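Local coordinates for [Ribosomal protein bS18]-alanine N-acetyltransferase (Escherichia coli O157:H7, PDB 5ISV) that probably transfers the acetyl group of acetyl-CoA to the N-terminal alanine of ribosomal protein bS18, as a member of the GNAT family, at residues 103-108 with 135-140. Sequence-based numbering, arbitrary orientation.
Sequences EVRASN and GREDAI
Strand 103-105 runs antiparallel to strand 136-140, and Val104 and Ile140 form a hydrogen-bonded pair. Val104 N donates to Ile140 O at 2.9 Å; Ile140 N returns an almost straight bond (171°) to Val104 O at 2.8 Å, both in the carbonyl planes. Their side chains lie side by side, Val104 CG1 3.9 Å from Ile140 CB, while CD1 of Ile140 reaches the methyl of Ala106. One bond further, Ala106 N donates to Asp138 O at 2.9 Å, from above the carbonyl plane. There strand 99-105 ends in a type I turn, Arg105 to Asn108, closed by Asn108 N on Arg105 O, and the carboxylate of Glu137 takes over. With CG between backbone N and carbonyl carbon (chi1 75°) and the chain extended beyond it, Glu137 OE2 accepts from two donors: Ser107 OG on its syn lone pair at 2.7 Å, and Ser107 N from above the carboxylate plane at 3.0 Å. OE1 uses its anti lone pair for a salt bridge to Arg105 NH1 (2.9 Å), lying at the edge of the guanidinium, in its plane; NH1 also donates to Pro131 O. Asn108, predicted to bind acetyl-CoA, N-caps helix 109-117, OD1 accepting from Ala111 N. Glu103, the predicted proton acceptor, pairs through OE2 with Arg126. Glu137 thus bonds both Arg105 and Ser107 in the strand-to-helix turn between Glu103 and helix 109-117 of the GNAT fold.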
ATOM      1  N   GLU A 103       1.505   7.478   1.738  1.00 18.15           N
ATOM      2  CA  GLU A 103       2.135   8.338   2.715  1.00 19.69           C
ATOM      3  C   GLU A 103       3.150   7.491   3.491  1.00 19.66           C
ATOM      4  O   GLU A 103       2.847   6.326   3.826  1.00 21.38           O
ATOM      5  CB  GLU A 103       1.056   8.830   3.675  1.00 23.48           C
ATOM      6  CG  GLU A 103       1.087  10.272   3.978  1.00 28.85           C
ATOM      7  CD  GLU A 103      -0.192  10.778   4.622  1.00 29.66           C
ATOM      8  OE1 GLU A 103      -0.875  10.012   5.316  1.00 26.96           O
ATOM      9  OE2 GLU A 103      -0.509  11.959   4.431  1.00 37.92           O
ATOM     10  N   VAL A 104       4.330   8.030   3.741  1.00 18.22           N
ATOM     11  CA  VAL A 104       5.376   7.287   4.426  1.00 19.34           C
ATOM     12  C   VAL A 104       6.089   8.186   5.419  1.00 18.33           C
ATOM     13  O   VAL A 104       6.373   9.349   5.140  1.00 19.46           O
ATOM     14  CB  VAL A 104       6.353   6.629   3.390  1.00 19.60           C
ATOM     15  CG1 VAL A 104       6.939   7.635   2.435  1.00 20.42           C
ATOM     16  CG2 VAL A 104       7.480   5.852   4.060  1.00 20.24           C
ATOM     17  N   ARG A 105       6.359   7.681   6.610  1.00 18.51           N
ATOM     18  CA  ARG A 105       7.203   8.351   7.589  1.00 19.72           C
ATOM     19  C   ARG A 105       8.550   8.712   7.001  1.00 18.69           C
ATOM     20  O   ARG A 105       9.212   7.861   6.396  1.00 20.26           O
ATOM     21  CB  ARG A 105       7.368   7.454   8.820  1.00 19.61           C
ATOM     22  CG  ARG A 105       6.134   7.442   9.665  1.00 21.03           C
ATOM     23  CD  ARG A 105       6.061   6.271  10.618  1.00 20.34           C
ATOM     24  NE  ARG A 105       4.937   6.363  11.522  1.00 21.36           N
ATOM     25  CZ  ARG A 105       4.932   7.026  12.679  1.00 24.37           C
ATOM     26  NH1 ARG A 105       6.013   7.674  13.100  1.00 23.61           N
ATOM     27  NH2 ARG A 105       3.827   7.052  13.418  1.00 23.71           N
ATOM     28  N   ALA A 106       8.992   9.952   7.185  1.00 20.13           N
ATOM     29  CA  ALA A 106      10.240  10.426   6.571  1.00 20.42           C
ATOM     30  C   ALA A 106      11.489   9.624   6.981  1.00 21.84           C
ATOM     31  O   ALA A 106      12.471   9.589   6.250  1.00 25.18           O
ATOM     32  CB  ALA A 106      10.436  11.884   6.905  1.00 22.74           C
ATOM     33  N   SER A 107      11.453   9.015   8.170  1.00 22.05           N
ATOM     34  CA  SER A 107      12.615   8.265   8.659  1.00 22.52           C
ATOM     35  C   SER A 107      12.767   6.909   7.981  1.00 23.59           C
ATOM     36  O   SER A 107      13.812   6.275   8.151  1.00 25.50           O
ATOM     37  CB  SER A 107      12.524   8.038  10.155  1.00 24.51           C
ATOM     38  OG  SER A 107      11.339   7.343  10.493  1.00 27.15           O
ATOM     39  N   ASN A 108      11.765   6.458   7.229  1.00 21.67           N
ATOM     40  CA  ASN A 108      11.855   5.163   6.557  1.00 20.92           C
ATOM     41  C   ASN A 108      12.537   5.332   5.204  1.00 21.37           C
ATOM     42  O   ASN A 108      11.923   5.191   4.136  1.00 21.47           O
ATOM     43  CB  ASN A 108      10.488   4.489   6.434  1.00 20.69           C
ATOM     44  CG  ASN A 108      10.590   3.009   6.142  1.00 21.35           C
ATOM     45  OD1 ASN A 108      11.607   2.507   5.608  1.00 21.92           O
ATOM     46  ND2 ASN A 108       9.552   2.292   6.509  1.00 24.19           N
ATOM     47  N   GLY A 135       9.107  12.481  19.624  1.00 41.99           N
ATOM     48  CA  GLY A 135       8.275  13.669  19.430  1.00 37.49           C
ATOM     49  C   GLY A 135       7.404  13.528  18.181  1.00 32.90           C
ATOM     50  O   GLY A 135       6.396  12.835  18.224  1.00 32.52           O
ATOM     51  N   ARG A 136       7.788  14.172  17.068  1.00 31.57           N
ATOM     52  CA  ARG A 136       7.024  14.114  15.799  1.00 28.24           C
ATOM     53  C   ARG A 136       7.944  13.971  14.567  1.00 26.31           C
ATOM     54  O   ARG A 136       9.120  14.292  14.643  1.00 29.75           O
ATOM     55  CB  ARG A 136       6.103  15.328  15.678  1.00 31.99           C
ATOM     56  CG  ARG A 136       5.106  15.411  16.841  1.00 34.14           C
ATOM     57  CD  ARG A 136       3.852  16.126  16.458  1.00 41.00           C
ATOM     58  NE  ARG A 136       2.951  15.360  15.597  1.00 37.53           N
ATOM     59  CZ  ARG A 136       2.082  14.423  15.981  1.00 39.08           C
ATOM     60  NH1 ARG A 136       1.285  13.894  15.066  1.00 36.23           N
ATOM     61  NH2 ARG A 136       2.011  13.988  17.237  1.00 40.80           N
ATOM     62  N   GLU A 137       7.428  13.421  13.468  1.00 24.60           N
ATOM     63  CA  GLU A 137       8.188  13.334  12.217  1.00 24.10           C
ATOM     64  C   GLU A 137       7.293  13.617  11.021  1.00 21.79           C
ATOM     65  O   GLU A 137       6.059  13.469  11.086  1.00 22.98           O
ATOM     66  CB  GLU A 137       8.914  11.970  12.070  1.00 24.07           C
ATOM     67  CG  GLU A 137       8.063  10.761  11.698  1.00 23.58           C
ATOM     68  CD  GLU A 137       8.899   9.520  11.396  1.00 25.07           C
ATOM     69  OE1 GLU A 137       8.455   8.435  11.790  1.00 25.63           O
ATOM     70  OE2 GLU A 137       9.955   9.641  10.741  1.00 27.75           O
ATOM     71  N   ASP A 138       7.929  14.028   9.938  1.00 20.89           N
ATOM     72  CA  ASP A 138       7.230  14.373   8.727  1.00 21.37           C
ATOM     73  C   ASP A 138       6.662  13.133   8.045  1.00 20.89           C
ATOM     74  O   ASP A 138       7.188  11.994   8.177  1.00 22.35           O
ATOM     75  CB  ASP A 138       8.153  15.092   7.751  1.00 21.52           C
ATOM     76  CG  ASP A 138       8.681  16.452   8.266  1.00 24.23           C
ATOM     77  OD1 ASP A 138       8.267  16.973   9.331  1.00 26.24           O
ATOM     78  OD2 ASP A 138       9.579  16.975   7.582  1.00 30.73           O
ATOM     79  N   ALA A 139       5.593  13.351   7.311  1.00 20.67           N
ATOM     80  CA  ALA A 139       5.053  12.421   6.328  1.00 21.78           C
ATOM     81  C   ALA A 139       5.486  12.866   4.950  1.00 20.79           C
ATOM     82  O   ALA A 139       5.550  14.061   4.663  1.00 23.71           O
ATOM     83  CB  ALA A 139       3.545  12.408   6.403  1.00 20.96           C
ATOM     84  N   ILE A 140       5.864  11.911   4.105  1.00 20.76           N
ATOM     85  CA  ILE A 140       6.151  12.189   2.707  1.00 22.32           C
ATOM     86  C   ILE A 140       4.991  11.615   1.953  1.00 20.37           C
ATOM     87  O   ILE A 140       4.700  10.407   2.101  1.00 20.78           O
ATOM     88  CB  ILE A 140       7.459  11.513   2.200  1.00 25.42           C
ATOM     89  CG1 ILE A 140       8.642  11.800   3.128  1.00 29.43           C
ATOM     90  CG2 ILE A 140       7.751  11.938   0.773  1.00 28.07           C
ATOM     91  CD1 ILE A 140       8.974  13.253   3.310  1.00 31.08           C
TER